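Local coordinates for protein TlmII (Streptoalloteichus hindustanus, PDB 4HVM) that probably takes part in the biosynthesis of the antibiotic tallysomycin as a condensation-domain protein of the nonribosomal peptide synthetase type, at residues S274-D282 against A355-L363; V301-L309 against L317-F325. All coordinates share one frame; numbering follows the deposited sequence.

Interaction 1: residues S274-D282 against A355-L363; sequences SLYLSTEVD and ARWDVAVHL
Glu280 and His362 are joined by the one hydrogen bond between two side chains: His362 ND1 donates to Glu280 OE2 at 2.6 Å, meeting the carboxylate oxygen on its syn lone pair. Carboxylate and imidazole planes lie 27° apart, and OE2 sits at the ring edge near its plane. A bend in the glutamate chain (chi2 108°) brings the carboxylate to the His362 ring, just past the end of strand 359-361. Beside this pair, Thr279 OG1 donates to Val361 O at 2.9 Å from above the carbonyl plane.

The backbones run parallel here, within a six-stranded mixed sheet. Ser278 N bonds to Val359 O and, more straightly, Val361 N to Ser278 O at 2.8 Å, so Ser278 bonds through both its N and its O. On one face, Leu277 CG lies 3.9 Å from Val359 CG1, the two side chains alongside each other; branched valines suit a strand and fill this layer under helix 241-255. The other face carries Ser278 and Ala360; Trp357, in the loop before the strand, bonds through NE1 to Tyr335 OH.

An alanine in place of Glu280 would probably leave His362 ND1 without its acceptor and the ring freer to turn. Asp418 takes a bond from His362 NE2, so both ring nitrogens are paired with carboxylates, which is likely to favour a protonated, positively charged imidazole.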
loop_
_atom_site.group_PDB
_atom_site.type_symbol
_atom_site.label_atom_id
_atom_site.label_comp_id
_atom_site.label_asym_id
_atom_site.label_seq_id
_atom_site.Cartn_x
_atom_site.Cartn_y
_atom_site.Cartn_z
ATOM N N SER A 274 -11.191 23.397 -5.613
ATOM C CA SER A 274 -11.129 21.988 -5.232
ATOM C C SER A 274 -9.700 21.447 -5.229
ATOM O O SER A 274 -8.793 22.043 -5.813
ATOM C CB SER A 274 -12.007 21.137 -6.152
ATOM O OG SER A 274 -11.476 21.093 -7.462
ATOM N N LEU A 275 -9.521 20.304 -4.572
ATOM C CA LEU A 275 -8.218 19.670 -4.421
ATOM C C LEU A 275 -8.322 18.172 -4.706
ATOM O O LEU A 275 -9.216 17.497 -4.191
ATOM C CB LEU A 275 -7.692 19.898 -3.004
ATOM C CG LEU A 275 -6.346 19.274 -2.643
ATOM C CD1 LEU A 275 -5.203 20.000 -3.337
ATOM C CD2 LEU A 275 -6.147 19.264 -1.138
ATOM N N TYR A 276 -7.410 17.650 -5.521
ATOM C CA TYR A 276 -7.469 16.241 -5.914
ATOM C C TYR A 276 -6.419 15.366 -5.240
ATOM O O TYR A 276 -5.231 15.675 -5.254
ATOM C CB TYR A 276 -7.390 16.099 -7.433
ATOM C CG TYR A 276 -8.716 16.353 -8.101
ATOM C CD1 TYR A 276 -9.170 17.649 -8.313
ATOM C CD2 TYR A 276 -9.521 15.299 -8.505
ATOM C CE1 TYR A 276 -10.390 17.887 -8.918
ATOM C CE2 TYR A 276 -10.739 15.523 -9.110
ATOM C CZ TYR A 276 -11.170 16.817 -9.315
ATOM O OH TYR A 276 -12.387 17.031 -9.920
ATOM N N LEU A 277 -6.879 14.264 -4.659
ATOM C CA LEU A 277 -6.020 13.365 -3.902
ATOM C C LEU A 277 -5.979 11.975 -4.525
ATOM O O LEU A 277 -6.693 11.688 -5.485
ATOM C CB LEU A 277 -6.499 13.252 -2.453
ATOM C CG LEU A 277 -6.327 14.415 -1.476
ATOM C CD1 LEU A 277 -7.223 15.606 -1.804
ATOM C CD2 LEU A 277 -6.590 13.938 -0.056
ATOM N N SER A 278 -5.146 11.111 -3.960
ATOM C CA SER A 278 -5.074 9.722 -4.388
ATOM C C SER A 278 -5.032 8.800 -3.175
ATOM O O SER A 278 -4.294 9.050 -2.223
ATOM C CB SER A 278 -3.840 9.492 -5.261
ATOM O OG SER A 278 -3.663 8.113 -5.535
ATOM N N THR A 279 -5.829 7.739 -3.207
ATOM C CA THR A 279 -5.803 6.745 -2.140
ATOM C C THR A 279 -6.029 5.351 -2.709
ATOM O O THR A 279 -6.519 5.206 -3.828
ATOM C CB THR A 279 -6.860 7.041 -1.057
ATOM O OG1 THR A 279 -6.675 6.157 0.057
ATOM C CG2 THR A 279 -8.265 6.871 -1.612
ATOM N N GLU A 280 -5.676 4.327 -1.939
ATOM C CA GLU A 280 -5.849 2.952 -2.394
ATOM C C GLU A 280 -7.218 2.391 -2.021
ATOM O O GLU A 280 -7.880 2.885 -1.109
ATOM C CB GLU A 280 -4.742 2.050 -1.844
ATOM C CG GLU A 280 -3.385 2.283 -2.482
ATOM C CD GLU A 280 -2.413 2.971 -1.549
ATOM O OE1 GLU A 280 -2.284 2.521 -0.390
ATOM O OE2 GLU A 280 -1.779 3.960 -1.977
ATOM N N VAL A 281 -7.636 1.360 -2.749
ATOM C CA VAL A 281 -8.888 0.669 -2.480
ATOM C C VAL A 281 -8.680 -0.833 -2.624
ATOM O O VAL A 281 -8.140 -1.290 -3.629
ATOM C CB VAL A 281 -9.998 1.124 -3.447
ATOM C CG1 VAL A 281 -11.153 0.134 -3.448
ATOM C CG2 VAL A 281 -10.485 2.512 -3.076
ATOM N N ASP A 282 -9.090 -1.595 -1.614
ATOM C CA ASP A 282 -8.996 -3.048 -1.665
ATOM C C ASP A 282 -10.235 -3.586 -2.364
ATOM O O ASP A 282 -11.353 -3.422 -1.874
ATOM C CB ASP A 282 -8.887 -3.636 -0.256
ATOM C CG ASP A 282 -8.451 -5.090 -0.260
ATOM O OD1 ASP A 282 -8.556 -5.742 -1.321
ATOM O OD2 ASP A 282 -8.002 -5.582 0.797
ATOM N N ALA A 355 0.876 14.714 -11.273
ATOM C CA ALA A 355 1.025 16.146 -11.026
ATOM C C ALA A 355 -0.300 16.831 -10.704
ATOM O O ALA A 355 -0.332 17.826 -9.979
ATOM C CB ALA A 355 1.689 16.817 -12.213
ATOM N N ARG A 356 -1.390 16.292 -11.244
ATOM C CA ARG A 356 -2.711 16.892 -11.070
ATOM C C ARG A 356 -3.467 16.280 -9.893
ATOM O O ARG A 356 -4.574 16.705 -9.565
ATOM C CB ARG A 356 -3.531 16.762 -12.353
ATOM C CG ARG A 356 -2.845 17.338 -13.584
ATOM C CD ARG A 356 -2.789 18.862 -13.564
ATOM N NE ARG A 356 -3.929 19.446 -14.268
ATOM C CZ ARG A 356 -3.939 19.757 -15.561
ATOM N NH1 ARG A 356 -2.862 19.557 -16.311
ATOM N NH2 ARG A 356 -5.030 20.275 -16.107
ATOM N N TRP A 357 -2.866 15.269 -9.274
ATOM C CA TRP A 357 -3.374 14.714 -8.021
ATOM C C TRP A 357 -2.205 14.358 -7.107
ATOM O O TRP A 357 -2.048 13.212 -6.691
ATOM C CB TRP A 357 -4.289 13.503 -8.264
ATOM C CG TRP A 357 -3.746 12.454 -9.201
ATOM C CD1 TRP A 357 -2.850 11.467 -8.900
ATOM C CD2 TRP A 357 -4.090 12.272 -10.580
ATOM N NE1 TRP A 357 -2.604 10.695 -10.008
ATOM C CE2 TRP A 357 -3.353 11.168 -11.052
ATOM C CE3 TRP A 357 -4.943 12.939 -11.463
ATOM C CZ2 TRP A 357 -3.444 10.717 -12.369
ATOM C CZ3 TRP A 357 -5.033 12.491 -12.769
ATOM C CH2 TRP A 357 -4.288 11.391 -13.209
ATOM N N ASP A 358 -1.400 15.368 -6.788
ATOM C CA ASP A 358 -0.109 15.172 -6.128
ATOM C C ASP A 358 -0.172 14.997 -4.610
ATOM O O ASP A 358 0.818 15.218 -3.912
ATOM C CB ASP A 358 0.843 16.320 -6.479
ATOM C CG ASP A 358 0.311 17.667 -6.039
ATOM O OD1 ASP A 358 -0.899 17.745 -5.739
ATOM O OD2 ASP A 358 1.091 18.643 -5.995
ATOM N N VAL A 359 -1.330 14.597 -4.100
ATOM C CA VAL A 359 -1.453 14.260 -2.689
ATOM C C VAL A 359 -1.891 12.810 -2.540
ATOM O O VAL A 359 -2.969 12.428 -2.997
ATOM C CB VAL A 359 -2.462 15.170 -1.968
ATOM C CG1 VAL A 359 -2.579 14.770 -0.507
ATOM C CG2 VAL A 359 -2.048 16.629 -2.100
ATOM N N ALA A 360 -1.049 12.002 -1.906
ATOM C CA ALA A 360 -1.342 10.584 -1.741
ATOM C C ALA A 360 -1.572 10.224 -0.281
ATOM O O ALA A 360 -0.744 10.519 0.577
ATOM C CB ALA A 360 -0.221 9.737 -2.323
ATOM N N VAL A 361 -2.708 9.589 -0.009
ATOM C CA VAL A 361 -3.019 9.091 1.323
ATOM C C VAL A 361 -3.175 7.581 1.258
ATOM O O VAL A 361 -3.947 7.072 0.450
ATOM C CB VAL A 361 -4.314 9.703 1.862
ATOM C CG1 VAL A 361 -4.609 9.172 3.252
ATOM C CG2 VAL A 361 -4.209 11.220 1.874
ATOM N N HIS A 362 -2.441 6.866 2.102
ATOM C CA HIS A 362 -2.420 5.408 2.028
ATOM C C HIS A 362 -3.294 4.729 3.084
ATOM O O HIS A 362 -3.966 5.397 3.873
ATOM C CB HIS A 362 -0.978 4.897 2.089
ATOM C CG HIS A 362 -0.090 5.486 1.036
ATOM N ND1 HIS A 362 -0.205 5.166 -0.300
ATOM C CD2 HIS A 362 0.920 6.386 1.120
ATOM C CE1 HIS A 362 0.698 5.838 -0.992
ATOM N NE2 HIS A 362 1.393 6.585 -0.155
ATOM N N LEU A 363 -3.272 3.399 3.076
ATOM C CA LEU A 363 -4.154 2.582 3.905
ATOM C C LEU A 363 -5.617 2.894 3.603
ATOM O O LEU A 363 -5.979 3.153 2.454
ATOM C CB LEU A 363 -3.863 2.772 5.398
ATOM C CG LEU A 363 -4.491 1.709 6.304
ATOM C CD1 LEU A 363 -3.601 0.470 6.374
ATOM C CD2 LEU A 363 -4.787 2.261 7.691
#

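Interaction 2: residues V301-L309 against L317-F325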
loop_
_atom_site.group_PDB
_atom_site.type_symbol
_atom_site.label_atom_id
_atom_site.label_comp_id
_atom_site.label_asym_id
_atom_site.label_seq_id
_atom_site.Cartn_x
_atom_site.Cartn_y
_atom_site.Cartn_z
ATOM N N VAL A 301 -8.521 8.197 -7.888
ATOM C CA VAL A 301 -8.298 9.636 -7.816
ATOM C C VAL A 301 -9.627 10.351 -7.601
ATOM O O VAL A 301 -10.561 10.184 -8.384
ATOM C CB VAL A 301 -7.637 10.160 -9.100
ATOM C CG1 VAL A 301 -7.459 11.668 -9.030
ATOM C CG2 VAL A 301 -6.304 9.465 -9.325
ATOM N N PHE A 302 -9.716 11.133 -6.529
ATOM C CA PHE A 302 -10.948 11.847 -6.200
ATOM C C PHE A 302 -10.662 13.282 -5.783
ATOM O O PHE A 302 -9.556 13.599 -5.349
ATOM C CB PHE A 302 -11.725 11.121 -5.096
ATOM C CG PHE A 302 -11.017 11.087 -3.772
ATOM C CD1 PHE A 302 -10.004 10.174 -3.536
ATOM C CD2 PHE A 302 -11.378 11.957 -2.756
ATOM C CE1 PHE A 302 -9.356 10.142 -2.319
ATOM C CE2 PHE A 302 -10.736 11.925 -1.539
ATOM C CZ PHE A 302 -9.725 11.018 -1.320
ATOM N N GLY A 303 -11.666 14.143 -5.914
ATOM C CA GLY A 303 -11.508 15.545 -5.582
ATOM C C GLY A 303 -12.385 16.007 -4.433
ATOM O O GLY A 303 -13.568 15.676 -4.366
ATOM N N VAL A 304 -11.795 16.774 -3.523
ATOM C CA VAL A 304 -12.537 17.388 -2.432
ATOM C C VAL A 304 -12.885 18.828 -2.807
ATOM O O VAL A 304 -11.998 19.644 -3.059
ATOM C CB VAL A 304 -11.720 17.378 -1.128
ATOM C CG1 VAL A 304 -12.545 17.923 0.020
ATOM C CG2 VAL A 304 -11.244 15.971 -0.815
ATOM N N ASP A 305 -14.178 19.132 -2.856
ATOM C CA ASP A 305 -14.628 20.474 -3.203
ATOM C C ASP A 305 -14.584 21.386 -1.985
ATOM O O ASP A 305 -15.364 21.226 -1.052
ATOM C CB ASP A 305 -16.041 20.429 -3.783
ATOM C CG ASP A 305 -16.487 21.768 -4.337
ATOM O OD1 ASP A 305 -15.629 22.659 -4.525
ATOM O OD2 ASP A 305 -17.703 21.920 -4.586
ATOM N N LEU A 306 -13.673 22.353 -2.007
ATOM C CA LEU A 306 -13.439 23.220 -0.858
ATOM C C LEU A 306 -14.031 24.613 -1.058
ATOM O O LEU A 306 -13.680 25.549 -0.337
ATOM C CB LEU A 306 -11.933 23.354 -0.627
ATOM C CG LEU A 306 -11.107 22.066 -0.647
ATOM C CD1 LEU A 306 -9.657 22.387 -0.965
ATOM C CD2 LEU A 306 -11.212 21.342 0.686
ATOM N N THR A 307 -14.940 24.737 -2.021
ATOM C CA THR A 307 -15.380 26.042 -2.523
ATOM C C THR A 307 -15.909 27.040 -1.487
ATOM O O THR A 307 -15.355 28.128 -1.333
ATOM C CB THR A 307 -16.416 25.893 -3.650
ATOM O OG1 THR A 307 -15.823 25.199 -4.755
ATOM C CG2 THR A 307 -16.885 27.261 -4.119
ATOM N N GLY A 308 -16.977 26.684 -0.784
ATOM C CA GLY A 308 -17.638 27.649 0.078
ATOM C C GLY A 308 -17.268 27.602 1.548
ATOM O O GLY A 308 -17.980 28.151 2.389
ATOM N N LEU A 309 -16.148 26.960 1.863
ATOM C CA LEU A 309 -15.756 26.739 3.251
ATOM C C LEU A 309 -15.433 28.017 4.031
ATOM O O LEU A 309 -14.604 28.825 3.612
ATOM C CB LEU A 309 -14.575 25.769 3.316
ATOM C CG LEU A 309 -14.860 24.337 2.862
ATOM C CD1 LEU A 309 -13.606 23.477 2.955
ATOM C CD2 LEU A 309 -15.994 23.726 3.675
ATOM N N LEU A 317 -15.899 18.897 6.166
ATOM C CA LEU A 317 -14.874 18.365 5.280
ATOM C C LEU A 317 -15.052 16.874 5.035
ATOM O O LEU A 317 -14.689 16.369 3.974
ATOM C CB LEU A 317 -13.486 18.650 5.849
ATOM C CG LEU A 317 -13.091 20.123 5.801
ATOM C CD1 LEU A 317 -12.462 20.538 7.106
ATOM C CD2 LEU A 317 -12.147 20.387 4.642
HETATM N N MSE A 318 -15.610 16.173 6.018
HETATM C CA MSE A 318 -15.879 14.747 5.879
HETATM C C MSE A 318 -16.945 14.538 4.817
HETATM O O MSE A 318 -16.862 13.622 4.003
HETATM C CB MSE A 318 -16.346 14.159 7.212
HETATM C CG MSE A 318 -16.161 12.660 7.346
HETATM SE SE MSE A 318 -14.304 12.122 7.164
HETATM C CE MSE A 318 -14.455 11.203 5.454
ATOM N N SER A 319 -17.945 15.408 4.829
ATOM C CA SER A 319 -19.038 15.347 3.870
ATOM C C SER A 319 -18.547 15.529 2.435
ATOM O O SER A 319 -18.958 14.808 1.522
ATOM C CB SER A 319 -20.069 16.420 4.205
ATOM O OG SER A 319 -20.986 16.583 3.149
ATOM N N ARG A 320 -17.659 16.497 2.246
ATOM C CA ARG A 320 -17.161 16.833 0.921
ATOM C C ARG A 320 -16.112 15.832 0.433
ATOM O O ARG A 320 -15.992 15.584 -0.767
ATOM C CB ARG A 320 -16.617 18.263 0.918
ATOM C CG ARG A 320 -17.606 19.264 1.497
ATOM C CD ARG A 320 -17.186 20.697 1.267
ATOM N NE ARG A 320 -18.227 21.639 1.666
ATOM C CZ ARG A 320 -18.341 22.876 1.197
ATOM N NH1 ARG A 320 -19.324 23.655 1.624
ATOM N NH2 ARG A 320 -17.481 23.336 0.298
ATOM N N THR A 321 -15.363 15.252 1.367
ATOM C CA THR A 321 -14.375 14.232 1.035
ATOM C C THR A 321 -15.062 12.944 0.605
ATOM O O THR A 321 -14.669 12.308 -0.375
ATOM C CB THR A 321 -13.479 13.919 2.243
ATOM O OG1 THR A 321 -12.815 15.114 2.669
ATOM C CG2 THR A 321 -12.446 12.861 1.890
ATOM N N GLN A 322 -16.096 12.566 1.349
ATOM C CA GLN A 322 -16.839 11.342 1.075
ATOM C C GLN A 322 -17.605 11.433 -0.242
ATOM O O GLN A 322 -17.760 10.439 -0.951
ATOM C CB GLN A 322 -17.801 11.039 2.227
ATOM C CG GLN A 322 -18.593 9.747 2.080
ATOM C CD GLN A 322 -19.439 9.458 3.304
ATOM O OE1 GLN A 322 -19.072 9.826 4.419
ATOM N NE2 GLN A 322 -20.581 8.811 3.104
ATOM N N ALA A 323 -18.080 12.632 -0.566
ATOM C CA ALA A 323 -18.826 12.853 -1.800
ATOM C C ALA A 323 -17.927 12.710 -3.023
ATOM O O ALA A 323 -18.350 12.208 -4.063
ATOM C CB ALA A 323 -19.486 14.218 -1.786
ATOM N N GLY A 324 -16.684 13.162 -2.896
ATOM C CA GLY A 324 -15.732 13.059 -3.982
ATOM C C GLY A 324 -15.225 11.643 -4.153
ATOM O O GLY A 324 -15.058 11.165 -5.276
ATOM N N PHE A 325 -14.985 10.968 -3.034
ATOM C CA PHE A 325 -14.451 9.611 -3.050
ATOM C C PHE A 325 -15.447 8.615 -3.628
ATOM O O PHE A 325 -15.114 7.849 -4.531
ATOM C CB PHE A 325 -14.041 9.186 -1.641
ATOM C CG PHE A 325 -13.531 7.774 -1.554
ATOM C CD1 PHE A 325 -12.255 7.451 -1.992
ATOM C CD2 PHE A 325 -14.323 6.772 -1.019
ATOM C CE1 PHE A 325 -11.785 6.151 -1.904
ATOM C CE2 PHE A 325 -13.858 5.474 -0.926
ATOM C CZ PHE A 325 -12.589 5.162 -1.369
#
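The Phe302 ring receives the edge of the Phe325 ring on one face, a T-shaped pair with centroids 5.4 Å apart and planes at 86°. Phe325 CB lies over the same ring as a CH-pi contact, 4.2 Å from its centroid, while Thr321 CG2 approaches Phe302 CE2 obliquely. A first torsion of 65°, with CG between the backbone N and the carbonyl carbon, places the Phe302 ring against Phe325 and Thr321.

Arg320 supplies the second flat group. Leu309 CD2 rests over the centre of one guanidinium face, 3.5 Å from Arg320 CZ, and at the edge stand Asp305 O and the backbone N atoms of Thr307 and Gly308. Arg320 NH2 donates to Asp305 O at 3.3 Å, almost straight but from above the carbonyl plane. A long arginine suits the spot because its methylenes lie along the strand end.

Strand 297-305 edges the six-stranded mixed sheet, and helix 314-330 returns antiparallel across it after the type I turn 306-309, consistent with the CoA-acyltransferase-like fold of condensation domains, helices packed on a mixed sheet. Gly324, lacking a side chain, lets the backbones approach, its CA 3.4 Å from Gly303 O in a C-H...O contact. Val304 packs both methyls on Thr321, whose OG1 is bonded to Leu317 O. Leu317 CD2 meets Leu309 CD1 at 3.8 Å, beside Trp251 and Trp254 of helix 241-255.

How the interactions relate
Both interactions reach the same mixed sheet, the second through strand 297-305, and their centres are about 12 Å apart. Strand 274-282 lies between 359-361, its parallel partner in interaction 1, and 297-305, the antiparallel edge strand of interaction 2. The seam between the two contacts is built from probable backbone hydrogen bonds, Leu275 O to Val304 N and Leu277 N to Phe302 O, both 2.8 Å. Thr279 CG2 also packs on Phe302 CE1 at 3.5 Å, so the threonine whose hydroxyl serves interaction 1 lends its methyl to the aromatic pair of interaction 2. Helix 241-255 touches Leu277 and Val359 in the first, Leu309, Leu317 and Thr321 in the second.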